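Local structure of alpha-galactosidase 1 (3LRK) at residues Ile69-Cys74 / Gln90-Gly95; Trp75-Asp80 / Phe84-Glu89; Pro125-Arg130 / Leu146-Cys151; Ala169-Leu174 / Val181-Cys186. The protein hydrolyses terminal, non-reducing alpha-D-galactose residues from alpha-D-galactosides such as galactose oligosaccharides and galactomannans, acting as a secreted, glycosylated homotetramer of glycoside hydrolase family 27. The protein carries 1 engineered substitution. All coordinates share one frame; numbering follows the deposited sequence.

Contact 1 (Ile69-Cys74 / Gln90-Gly95); sequences IILDDC and QKFPNG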
loop_
_atom_site.group_PDB
_atom_site.type_symbol
_atom_site.label_atom_id
_atom_site.label_comp_id
_atom_site.label_asym_id
_atom_site.label_seq_id
_atom_site.Cartn_x
_atom_site.Cartn_y
_atom_site.Cartn_z
ATOM N N ILE A 69 22.236 -16.352 27.338
ATOM C CA ILE A 69 21.279 -17.432 27.604
ATOM C C ILE A 69 19.907 -16.786 27.749
ATOM O O ILE A 69 19.601 -16.142 28.778
ATOM C CB ILE A 69 21.650 -18.233 28.895
ATOM C CG1 ILE A 69 23.065 -18.829 28.780
ATOM C CG2 ILE A 69 20.595 -19.317 29.196
ATOM C CD1 ILE A 69 23.271 -19.780 27.565
ATOM N N ILE A 70 19.094 -16.929 26.705
ATOM C CA ILE A 70 17.838 -16.188 26.619
ATOM C C ILE A 70 16.633 -17.074 26.915
ATOM O O ILE A 70 16.269 -17.942 26.121
ATOM C CB ILE A 70 17.650 -15.493 25.243
ATOM C CG1 ILE A 70 18.878 -14.655 24.871
ATOM C CG2 ILE A 70 16.377 -14.628 25.252
ATOM C CD1 ILE A 70 19.044 -14.450 23.351
ATOM N N LEU A 71 16.035 -16.832 28.074
ATOM C CA LEU A 71 14.804 -17.480 28.494
ATOM C C LEU A 71 13.661 -16.777 27.771
ATOM O O LEU A 71 13.527 -15.551 27.863
ATOM C CB LEU A 71 14.625 -17.352 30.007
ATOM C CG LEU A 71 13.307 -17.845 30.635
ATOM C CD1 LEU A 71 13.167 -19.357 30.548
ATOM C CD2 LEU A 71 13.185 -17.367 32.063
ATOM N N ASP A 72 12.851 -17.557 27.061
ATOM C CA ASP A 72 11.761 -17.022 26.242
ATOM C C ASP A 72 10.444 -16.968 27.042
ATOM O O ASP A 72 10.460 -16.692 28.238
ATOM C CB ASP A 72 11.644 -17.845 24.945
ATOM C CG ASP A 72 11.137 -17.020 23.757
ATOM O OD1 ASP A 72 11.951 -16.377 23.060
ATOM O OD2 ASP A 72 9.914 -17.032 23.513
ATOM N N ASP A 73 9.317 -17.210 26.371
ATOM C CA ASP A 73 7.960 -17.035 26.916
ATOM C C ASP A 73 7.638 -18.054 28.029
ATOM O O ASP A 73 8.434 -18.955 28.298
ATOM C CB ASP A 73 6.962 -17.184 25.752
ATOM C CG ASP A 73 5.647 -16.406 25.947
ATOM O OD1 ASP A 73 5.270 -16.007 27.077
ATOM O OD2 ASP A 73 4.974 -16.188 24.919
ATOM N N CYS A 74 6.469 -17.896 28.664
ATOM C CA CYS A 74 5.879 -18.888 29.599
ATOM C C CYS A 74 6.600 -19.066 30.936
ATOM O O CYS A 74 6.568 -20.156 31.539
ATOM C CB CYS A 74 5.718 -20.261 28.929
ATOM S SG CYS A 74 5.467 -20.219 27.154
ATOM N N GLN A 90 6.976 -22.892 40.455
ATOM C CA GLN A 90 7.218 -24.292 40.111
ATOM C C GLN A 90 8.382 -24.416 39.121
ATOM O O GLN A 90 9.224 -25.311 39.243
ATOM C CB GLN A 90 5.954 -24.931 39.519
ATOM C CG GLN A 90 4.666 -24.592 40.283
ATOM C CD GLN A 90 4.622 -25.210 41.673
ATOM O OE1 GLN A 90 4.762 -26.429 41.829
ATOM N NE2 GLN A 90 4.420 -24.370 42.695
ATOM N N LYS A 91 8.423 -23.511 38.142
ATOM C CA LYS A 91 9.461 -23.529 37.113
ATOM C C LYS A 91 10.755 -22.869 37.605
ATOM O O LYS A 91 11.846 -23.288 37.237
ATOM C CB LYS A 91 8.962 -22.827 35.838
ATOM C CG LYS A 91 7.768 -23.509 35.166
ATOM C CD LYS A 91 7.284 -22.705 33.978
ATOM C CE LYS A 91 6.131 -23.400 33.274
ATOM N NZ LYS A 91 5.830 -22.761 31.956
ATOM N N PHE A 92 10.615 -21.832 38.428
ATOM C CA PHE A 92 11.742 -21.054 38.954
ATOM C C PHE A 92 11.605 -20.885 40.470
ATOM O O PHE A 92 11.278 -19.799 40.958
ATOM C CB PHE A 92 11.863 -19.710 38.208
ATOM C CG PHE A 92 11.978 -19.883 36.721
ATOM C CD1 PHE A 92 10.857 -19.767 35.905
ATOM C CD2 PHE A 92 13.197 -20.232 36.143
ATOM C CE1 PHE A 92 10.947 -19.974 34.538
ATOM C CE2 PHE A 92 13.300 -20.445 34.774
ATOM C CZ PHE A 92 12.180 -20.309 33.968
ATOM N N PRO A 93 11.868 -21.979 41.224
ATOM C CA PRO A 93 11.667 -22.022 42.680
ATOM C C PRO A 93 12.495 -21.029 43.509
ATOM O O PRO A 93 12.129 -20.733 44.645
ATOM C CB PRO A 93 12.023 -23.470 43.046
ATOM C CG PRO A 93 12.807 -24.001 41.903
ATOM C CD PRO A 93 12.349 -23.267 40.688
ATOM N N ASN A 94 13.574 -20.508 42.927
ATOM C CA ASN A 94 14.489 -19.593 43.609
ATOM C C ASN A 94 14.402 -18.138 43.093
ATOM O O ASN A 94 15.158 -17.263 43.527
ATOM C CB ASN A 94 15.910 -20.145 43.481
ATOM C CG ASN A 94 16.022 -21.572 44.022
ATOM O OD1 ASN A 94 15.742 -21.803 45.186
ATOM N ND2 ASN A 94 16.399 -22.524 43.168
ATOM N N GLY A 95 13.452 -17.877 42.201
ATOM C CA GLY A 95 13.330 -16.554 41.578
ATOM C C GLY A 95 14.264 -16.469 40.377
ATOM O O GLY A 95 15.087 -17.358 40.147
#
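K91 reaches over to the backbone of C74 and F92 to the side chain of L71, and these two touches make up the contact. The ammonium nitrogen NZ of K91 donates to the carbonyl O of C74 at 2.7 Å, lying in the carbonyl plane with a C=O...N angle of 156°. With CG beside its own backbone N (chi1 -63°) and an extended chain beyond, the lysine spans the gap at full length, and its CD and CE pass close to the same oxygen. NZ also donates to the carbonyl of C42, whose sulfur is joined to C74 SG in a disulfide, so a single lysine ties together the backbones of both half-cystines. L71 and F92 arrive from opposite directions; both leucine methyls meet CZ obliquely, CD2 lying 3.6 Å from CZ of F92. M96 and L49 also pack on L71, and V99 and W75 on F92. Within 69-74, C74 N donates to D73 OD1 at 2.7 Å, from the anti side and 27° out of the carboxylate plane. D73 OD2 and D72 OD2 each bind a glycerol hydroxyl, and D72 OD1 forms a salt bridge with K147. The segment 69-74 thus runs from a TIM-barrel strand into the loop at the C-terminal end of that strand, where enzymes of this fold carry substrate-binding residues, here D72 and D73.

Contact 2 (Trp75-Asp80 / Phe84-Glu89); sequences WSSGRD and FLVADE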
loop_
_atom_site.group_PDB
_atom_site.type_symbol
_atom_site.label_atom_id
_atom_site.label_comp_id
_atom_site.label_asym_id
_atom_site.label_seq_id
_atom_site.Cartn_x
_atom_site.Cartn_y
_atom_site.Cartn_z
ATOM N N TRP A 75 7.228 -18.001 31.420
ATOM C CA TRP A 75 8.080 -18.107 32.602
ATOM C C TRP A 75 7.365 -17.588 33.858
ATOM O O TRP A 75 7.720 -17.965 34.980
ATOM C CB TRP A 75 9.415 -17.371 32.359
ATOM C CG TRP A 75 9.243 -15.899 32.137
ATOM C CD1 TRP A 75 9.168 -15.248 30.929
ATOM C CD2 TRP A 75 9.091 -14.886 33.144
ATOM N NE1 TRP A 75 8.991 -13.895 31.129
ATOM C CE2 TRP A 75 8.933 -13.644 32.473
ATOM C CE3 TRP A 75 9.082 -14.901 34.547
ATOM C CZ2 TRP A 75 8.766 -12.437 33.156
ATOM C CZ3 TRP A 75 8.910 -13.699 35.227
ATOM C CH2 TRP A 75 8.763 -12.476 34.523
ATOM N N SER A 76 6.365 -16.723 33.656
ATOM C CA SER A 76 5.645 -16.062 34.748
ATOM C C SER A 76 4.347 -16.788 35.122
ATOM O O SER A 76 3.847 -17.629 34.371
ATOM C CB SER A 76 5.308 -14.614 34.368
ATOM O OG SER A 76 4.572 -14.568 33.154
ATOM N N SER A 77 3.810 -16.454 36.287
ATOM C CA SER A 77 2.534 -17.028 36.732
ATOM C C SER A 77 1.434 -15.974 36.915
ATOM O O SER A 77 0.270 -16.313 37.148
ATOM C CB SER A 77 2.741 -17.834 38.018
ATOM O OG SER A 77 3.209 -17.004 39.066
ATOM N N GLY A 78 1.796 -14.703 36.775
ATOM C CA GLY A 78 0.866 -13.590 37.004
ATOM C C GLY A 78 1.563 -12.364 37.565
ATOM O O GLY A 78 2.776 -12.177 37.361
ATOM N N ARG A 79 0.800 -11.531 38.275
ATOM C CA ARG A 79 1.327 -10.328 38.927
ATOM C C ARG A 79 0.909 -10.304 40.401
ATOM O O ARG A 79 -0.178 -10.790 40.755
ATOM C CB ARG A 79 0.851 -9.048 38.213
ATOM C CG ARG A 79 1.250 -8.966 36.744
ATOM C CD ARG A 79 0.868 -7.639 36.073
ATOM N NE ARG A 79 1.455 -7.575 34.733
ATOM C CZ ARG A 79 2.660 -7.057 34.456
ATOM N NH1 ARG A 79 3.404 -6.531 35.420
ATOM N NH2 ARG A 79 3.124 -7.072 33.211
ATOM N N ASP A 80 1.767 -9.746 41.253
ATOM C CA ASP A 80 1.482 -9.651 42.696
ATOM C C ASP A 80 0.561 -8.472 43.038
ATOM O O ASP A 80 0.107 -7.760 42.138
ATOM C CB ASP A 80 2.790 -9.621 43.519
ATOM C CG ASP A 80 3.601 -8.331 43.331
ATOM O OD1 ASP A 80 3.048 -7.298 42.891
ATOM O OD2 ASP A 80 4.810 -8.350 43.662
ATOM N N PHE A 84 3.564 -6.172 40.193
ATOM C CA PHE A 84 4.841 -6.706 39.724
ATOM C C PHE A 84 4.698 -8.100 39.158
ATOM O O PHE A 84 3.950 -8.922 39.707
ATOM C CB PHE A 84 5.862 -6.748 40.863
ATOM C CG PHE A 84 7.027 -5.826 40.672
ATOM C CD1 PHE A 84 6.838 -4.454 40.558
ATOM C CD2 PHE A 84 8.325 -6.332 40.636
ATOM C CE1 PHE A 84 7.923 -3.603 40.392
ATOM C CE2 PHE A 84 9.418 -5.483 40.470
ATOM C CZ PHE A 84 9.215 -4.121 40.349
ATOM N N LEU A 85 5.428 -8.365 38.075
ATOM C CA LEU A 85 5.552 -9.703 37.516
ATOM C C LEU A 85 6.023 -10.680 38.585
ATOM O O LEU A 85 6.889 -10.341 39.401
ATOM C CB LEU A 85 6.568 -9.727 36.367
ATOM C CG LEU A 85 6.165 -9.111 35.024
ATOM C CD1 LEU A 85 7.403 -8.836 34.189
ATOM C CD2 LEU A 85 5.193 -10.025 34.292
ATOM N N VAL A 86 5.441 -11.874 38.565
ATOM C CA VAL A 86 5.841 -12.970 39.451
ATOM C C VAL A 86 6.315 -14.138 38.584
ATOM O O VAL A 86 5.586 -14.592 37.706
ATOM C CB VAL A 86 4.665 -13.405 40.384
ATOM C CG1 VAL A 86 5.066 -14.576 41.295
ATOM C CG2 VAL A 86 4.196 -12.230 41.234
ATOM N N ALA A 87 7.541 -14.606 38.811
ATOM C CA ALA A 87 8.025 -15.807 38.132
ATOM C C ALA A 87 7.246 -17.027 38.633
ATOM O O ALA A 87 6.891 -17.082 39.801
ATOM C CB ALA A 87 9.512 -16.000 38.386
ATOM N N ASP A 88 6.975 -17.980 37.741
ATOM C CA ASP A 88 6.299 -19.215 38.110
ATOM C C ASP A 88 7.194 -19.950 39.117
ATOM O O ASP A 88 8.317 -20.324 38.789
ATOM C CB ASP A 88 6.046 -20.072 36.860
ATOM C CG ASP A 88 5.290 -21.364 37.168
ATOM O OD1 ASP A 88 5.801 -22.178 37.956
ATOM O OD2 ASP A 88 4.188 -21.576 36.615
ATOM N N GLU A 89 6.705 -20.126 40.344
ATOM C CA GLU A 89 7.528 -20.721 41.413
ATOM C C GLU A 89 7.760 -22.228 41.297
ATOM O O GLU A 89 8.648 -22.772 41.962
ATOM C CB GLU A 89 7.028 -20.332 42.810
ATOM C CG GLU A 89 5.529 -20.371 43.002
ATOM C CD GLU A 89 5.071 -19.381 44.072
ATOM O OE1 GLU A 89 4.574 -18.276 43.709
ATOM O OE2 GLU A 89 5.235 -19.704 45.271
HETATM O O HOH W 1 2.853 -20.215 34.896
#
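Four backbone hydrogen bonds join W75-D80 to F84-E89. D80 N donates to F84 O at 2.8 Å, V86 N to G78 O, S77 N to V86 O, and D88 N to W75 O at 2.9 Å. Near the turn the carboxylate of D80 adds a fifth: its OD1 receives F84 N at 3.0 Å, from well above the carboxylate plane. At the other end a water donates to both S76 O and D88 OD2, while D88 OD1 accepts K91 N.

Outside this polar frame, L85 lies beside R79, its CD2 3.8 Å from NH2 and over one face of the guanidinium. The polar end of that arginine is directed elsewhere, to a salt bridge with D134 and to the carbonyls of G83 and G126. The W75 indole crosses L85 at about a right angle, presenting its edge: CH2 is 3.9 Å from CD1 of L85, and A87 CB lies in the ring plane. W75 NE1 donates to Y113 O.

This antiparallel hairpin is therefore held chiefly by main-chain bonds. R79 NH2, through D134 and G126, and W75 NE1, through Y113, tie it to the rest of the barrel domain, while R79 NH1 bonds G83 O within the turn.

Contact 3 (Pro125-Arg130 / Leu146-Cys151); sequences PGSLGR and LKYDNC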
loop_
_atom_site.group_PDB
_atom_site.type_symbol
_atom_site.label_atom_id
_atom_site.label_comp_id
_atom_site.label_asym_id
_atom_site.label_seq_id
_atom_site.Cartn_x
_atom_site.Cartn_y
_atom_site.Cartn_z
ATOM N N PRO A 125 1.292 -12.675 31.170
ATOM C CA PRO A 125 1.241 -11.219 31.349
ATOM C C PRO A 125 2.215 -10.450 30.460
ATOM O O PRO A 125 3.411 -10.737 30.445
ATOM C CB PRO A 125 1.603 -11.021 32.824
ATOM C CG PRO A 125 1.309 -12.332 33.474
ATOM C CD PRO A 125 1.479 -13.389 32.451
ATOM N N GLY A 126 1.677 -9.475 29.730
ATOM C CA GLY A 126 2.466 -8.607 28.863
ATOM C C GLY A 126 2.747 -7.263 29.511
ATOM O O GLY A 126 2.131 -6.908 30.522
ATOM N N SER A 127 3.680 -6.509 28.927
ATOM C CA SER A 127 4.203 -5.300 29.556
ATOM C C SER A 127 3.615 -3.970 29.068
ATOM O O SER A 127 4.001 -2.913 29.574
ATOM C CB SER A 127 5.733 -5.235 29.394
ATOM O OG SER A 127 6.361 -6.344 30.003
ATOM N N LEU A 128 2.705 -4.007 28.099
ATOM C CA LEU A 128 2.133 -2.747 27.578
ATOM C C LEU A 128 1.420 -1.938 28.676
ATOM O O LEU A 128 0.488 -2.429 29.320
ATOM C CB LEU A 128 1.209 -2.999 26.381
ATOM C CG LEU A 128 0.688 -1.774 25.607
ATOM C CD1 LEU A 128 1.839 -0.824 25.201
ATOM C CD2 LEU A 128 -0.120 -2.239 24.379
ATOM N N GLY A 129 1.898 -0.711 28.882
ATOM C CA GLY A 129 1.398 0.191 29.916
ATOM C C GLY A 129 1.938 -0.150 31.298
ATOM O O GLY A 129 1.543 0.452 32.286
ATOM N N ARG A 130 2.831 -1.133 31.356
ATOM C CA ARG A 130 3.404 -1.608 32.609
ATOM C C ARG A 130 4.919 -1.590 32.515
ATOM O O ARG A 130 5.605 -2.306 33.243
ATOM C CB ARG A 130 2.893 -3.020 32.911
ATOM C CG ARG A 130 1.348 -3.086 33.018
ATOM C CD ARG A 130 0.886 -4.517 33.143
ATOM N NE ARG A 130 -0.572 -4.670 33.126
ATOM C CZ ARG A 130 -1.358 -4.641 34.206
ATOM N NH1 ARG A 130 -0.854 -4.435 35.423
ATOM N NH2 ARG A 130 -2.674 -4.807 34.069
ATOM N N LEU A 146 16.778 -8.150 26.977
ATOM C CA LEU A 146 15.319 -8.339 26.888
ATOM C C LEU A 146 14.894 -8.541 25.450
ATOM O O LEU A 146 15.142 -7.680 24.597
ATOM C CB LEU A 146 14.559 -7.147 27.500
ATOM C CG LEU A 146 13.015 -7.212 27.487
ATOM C CD1 LEU A 146 12.482 -8.365 28.340
ATOM C CD2 LEU A 146 12.413 -5.872 27.938
ATOM N N LYS A 147 14.249 -9.673 25.179
ATOM C CA LYS A 147 13.573 -9.879 23.897
ATOM C C LYS A 147 12.119 -9.400 24.061
ATOM O O LYS A 147 11.413 -9.834 24.974
ATOM C CB LYS A 147 13.667 -11.351 23.475
ATOM C CG LYS A 147 12.750 -11.729 22.324
ATOM C CD LYS A 147 12.829 -13.198 21.981
ATOM C CE LYS A 147 11.744 -13.546 20.977
ATOM N NZ LYS A 147 11.900 -14.914 20.415
ATOM N N TYR A 148 11.673 -8.494 23.183
ATOM C CA TYR A 148 10.451 -7.750 23.472
ATOM C C TYR A 148 9.468 -7.849 22.308
ATOM O O TYR A 148 9.615 -7.180 21.291
ATOM C CB TYR A 148 10.787 -6.295 23.882
ATOM C CG TYR A 148 9.694 -5.548 24.620
ATOM C CD1 TYR A 148 9.063 -6.105 25.741
ATOM C CD2 TYR A 148 9.310 -4.264 24.214
ATOM C CE1 TYR A 148 8.067 -5.410 26.428
ATOM C CE2 TYR A 148 8.332 -3.562 24.889
ATOM C CZ TYR A 148 7.699 -4.134 25.984
ATOM O OH TYR A 148 6.710 -3.440 26.650
ATOM N N ASP A 149 8.460 -8.693 22.506
ATOM C CA ASP A 149 7.588 -9.192 21.445
ATOM C C ASP A 149 6.509 -8.186 21.030
ATOM O O ASP A 149 6.515 -7.050 21.496
ATOM C CB ASP A 149 6.947 -10.518 21.880
ATOM C CG ASP A 149 6.846 -11.529 20.737
ATOM O OD1 ASP A 149 6.504 -11.151 19.596
ATOM O OD2 ASP A 149 7.128 -12.716 20.985
ATOM N N ASN A 150 5.589 -8.631 20.169
ATOM C CA ASN A 150 4.587 -7.755 19.533
ATOM C C ASN A 150 3.199 -8.382 19.485
ATOM O O ASN A 150 2.329 -7.945 18.717
ATOM C CB ASN A 150 5.045 -7.383 18.119
ATOM C CG ASN A 150 4.226 -6.258 17.494
ATOM O OD1 ASN A 150 3.832 -5.311 18.167
ATOM N ND2 ASN A 150 3.996 -6.356 16.189
ATOM N N CYS A 151 2.989 -9.409 20.302
ATOM C CA CYS A 151 1.655 -9.998 20.449
ATOM C C CYS A 151 0.731 -9.147 21.311
ATOM O O CYS A 151 1.176 -8.542 22.279
ATOM C CB CYS A 151 1.763 -11.408 21.033
ATOM S SG CYS A 151 2.305 -12.569 19.777
#
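S127 meets Y148 through its CB, which lies in the plane of the phenol ring at its edge, 3.4 Å from OH and 3.8 Å from CE1. Y148 brings the ring there with CG anti to the backbone N (chi1 -161°), and the approach is by van der Waals contact, with no hydrogen bond between the two segments. The serine hydroxyl is engaged away from the tyrosine: bonds to S114 OG and D134 OD2 hold OG, while CB, set by the backbone, faces the ring edge. M170 of helix 160-177 packs against both residues.

This snug spot gives way quickly to a looser side. From S127 to R130 the chain makes a type II turn, closed by R130 N donating to S127 O at 2.8 Å; G129 and R130 are exposed, and R130 occupies the N-cap position of helix 131-140. L128 barely approaches the strand, its backbone N standing 4.3 Å from Y148 OH.

On the strand, K147 is a substrate-binding residue of the enzyme and D149 is the nucleophile. OD1 of D149 accepts N150 N on its anti lone pair. The cross-segment touch is thus small, a methylene against the phenol edge and its oxygen, while S127 OG and D149 OD2 bond elsewhere, the latter to Y113 OH.

Contact 4 (Ala169-Leu174 / Val181-Cys186); sequences AMSDAL and VFYSLC. Engineered in segment 181-186: V181 (natural residue Ile).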
loop_
_atom_site.group_PDB
_atom_site.type_symbol
_atom_site.label_atom_id
_atom_site.label_comp_id
_atom_site.label_asym_id
_atom_site.label_seq_id
_atom_site.Cartn_x
_atom_site.Cartn_y
_atom_site.Cartn_z
ATOM N N ALA A 169 8.762 3.329 24.839
ATOM C CA ALA A 169 8.293 3.245 26.220
ATOM C C ALA A 169 9.105 2.237 27.047
ATOM O O ALA A 169 9.490 2.545 28.184
ATOM C CB ALA A 169 6.773 2.928 26.286
ATOM N N MET A 170 9.378 1.057 26.492
ATOM C CA MET A 170 10.200 0.067 27.223
ATOM C C MET A 170 11.706 0.403 27.199
ATOM O O MET A 170 12.405 0.168 28.183
ATOM C CB MET A 170 9.951 -1.361 26.728
ATOM C CG MET A 170 10.791 -2.437 27.449
ATOM S SD MET A 170 10.562 -2.442 29.226
ATOM C CE MET A 170 9.107 -3.482 29.367
ATOM N N SER A 171 12.183 0.964 26.090
ATOM C CA SER A 171 13.570 1.442 25.992
ATOM C C SER A 171 13.886 2.418 27.135
ATOM O O SER A 171 14.892 2.255 27.846
ATOM C CB SER A 171 13.809 2.130 24.644
ATOM O OG SER A 171 15.178 2.468 24.471
ATOM N N ASP A 172 13.015 3.419 27.295
ATOM C CA ASP A 172 13.151 4.423 28.353
ATOM C C ASP A 172 13.052 3.830 29.755
ATOM O O ASP A 172 13.831 4.191 30.645
ATOM C CB ASP A 172 12.112 5.531 28.190
ATOM C CG ASP A 172 12.363 6.401 26.966
ATOM O OD1 ASP A 172 13.465 6.343 26.376
ATOM O OD2 ASP A 172 11.443 7.158 26.597
ATOM N N ALA A 173 12.081 2.941 29.952
ATOM C CA ALA A 173 11.889 2.262 31.238
ATOM C C ALA A 173 13.132 1.461 31.650
ATOM O O ALA A 173 13.516 1.476 32.811
ATOM C CB ALA A 173 10.653 1.355 31.185
ATOM N N LEU A 174 13.745 0.761 30.704
ATOM C CA LEU A 174 14.970 -0.000 30.974
ATOM C C LEU A 174 16.123 0.942 31.316
ATOM O O LEU A 174 16.868 0.716 32.287
ATOM C CB LEU A 174 15.332 -0.891 29.773
ATOM C CG LEU A 174 14.447 -2.091 29.450
ATOM C CD1 LEU A 174 14.763 -2.654 28.051
ATOM C CD2 LEU A 174 14.571 -3.194 30.532
ATOM N N VAL A 181 20.965 -3.048 29.747
ATOM C CA VAL A 181 20.203 -4.161 29.184
ATOM C C VAL A 181 20.277 -4.055 27.665
ATOM O O VAL A 181 19.936 -3.012 27.078
ATOM C CB VAL A 181 18.723 -4.174 29.709
ATOM C CG1 VAL A 181 17.895 -5.300 29.062
ATOM C CG2 VAL A 181 18.678 -4.276 31.239
ATOM N N PHE A 182 20.766 -5.121 27.037
ATOM C CA PHE A 182 20.722 -5.268 25.594
ATOM C C PHE A 182 19.247 -5.394 25.193
ATOM O O PHE A 182 18.562 -6.325 25.625
ATOM C CB PHE A 182 21.466 -6.547 25.191
ATOM C CG PHE A 182 21.743 -6.661 23.703
ATOM C CD1 PHE A 182 20.712 -6.905 22.794
ATOM C CD2 PHE A 182 23.044 -6.533 23.224
ATOM C CE1 PHE A 182 20.971 -7.017 21.447
ATOM C CE2 PHE A 182 23.316 -6.651 21.875
ATOM C CZ PHE A 182 22.278 -6.884 20.983
ATOM N N TYR A 183 18.762 -4.460 24.371
ATOM C CA TYR A 183 17.324 -4.403 24.055
ATOM C C TYR A 183 17.043 -4.919 22.637
ATOM O O TYR A 183 17.420 -4.290 21.637
ATOM C CB TYR A 183 16.812 -2.970 24.284
ATOM C CG TYR A 183 15.313 -2.724 24.120
ATOM C CD1 TYR A 183 14.350 -3.634 24.590
ATOM C CD2 TYR A 183 14.869 -1.538 23.532
ATOM C CE1 TYR A 183 12.958 -3.365 24.436
ATOM C CE2 TYR A 183 13.517 -1.258 23.384
ATOM C CZ TYR A 183 12.569 -2.154 23.834
ATOM O OH TYR A 183 11.244 -1.824 23.645
ATOM N N SER A 184 16.400 -6.087 22.579
ATOM C CA SER A 184 16.116 -6.808 21.346
ATOM C C SER A 184 14.637 -6.682 20.998
ATOM O O SER A 184 13.780 -7.185 21.712
ATOM C CB SER A 184 16.511 -8.287 21.519
ATOM O OG SER A 184 15.929 -9.140 20.545
ATOM N N LEU A 185 14.342 -5.978 19.907
ATOM C CA LEU A 185 12.961 -5.815 19.439
ATOM C C LEU A 185 12.456 -7.052 18.716
ATOM O O LEU A 185 13.190 -7.687 17.963
ATOM C CB LEU A 185 12.870 -4.602 18.500
ATOM C CG LEU A 185 12.508 -3.214 19.051
ATOM C CD1 LEU A 185 13.035 -2.911 20.445
ATOM C CD2 LEU A 185 12.835 -2.089 18.065
ATOM N N CYS A 186 11.190 -7.396 18.949
ATOM C CA CYS A 186 10.578 -8.511 18.245
ATOM C C CYS A 186 9.211 -8.075 17.733
ATOM O O CYS A 186 8.192 -8.539 18.222
ATOM C CB CYS A 186 10.446 -9.738 19.166
ATOM S SG CYS A 186 9.884 -11.265 18.345
#
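Helix 169-174 runs nearly antiparallel to strand 182-185, at 168° between their directions and 10.1 Å between their axes. This is the returning half of a beta-alpha-beta unit of the TIM barrel, in which strand 145-149 leads into helix 160-177 and then into the neighbouring parallel strand. Y183 carries most of the packing. With chi1 at -175°, which puts CG anti to the backbone N, the ring is carried out from the strand onto the helix and meets three residues of it. L174 crosses the tyrosine at about a right angle and sets CD1 3.6 Å from CD1 of Y183. Further along the ring, S171 brings CB to 3.6 Å from CE2, and M170 lays CG against CE1 at 3.8 Å. The methionine then bends at chi2 (57°), carrying its sulfur away from the tyrosine, and it also packs on L146 of the preceding strand. L185, from the strand itself, places CD1 above one face of the ring, offset towards the rim. At the start of the segment the engineered V181 adds a lighter touch, its CG1 lying 4.2 Å from CD2 of L174.

No hydrogen bond crosses between the segments, but S171 OG in this buried layer is bonded to I200 O, on the way to the next strand. Separately, the backbone N of Y183 donates to N202 OD1. The phenol itself reaches back to the helix, where Y183 OH hydrogen-bonds to Y167 O and lies 3.4 Å from CB of M170.

In the fold
All four contacts belong to the TIM-barrel domain, and contacts 1, 3 and 4 share its parallel sheet. Contact 2 lies in the chain between the two segments of contact 1, their centres about 10 Å apart, and the two meet where F92 CE1 packs 3.7 Å from W75 CB. Contact 2 also reaches contact 3, S76 OG packing 3.4 Å from P125 CD. Strands 145-149 and 182-185 are neighbours, so contacts 3 and 4 are linked by probable backbone bonds, including C186 N to Y148 O at 2.8 Å. The active site joins contacts 1 and 3 through the D72-K147 bridge, and the side chain of C74 is about 10 Å from that of the nucleophile D149.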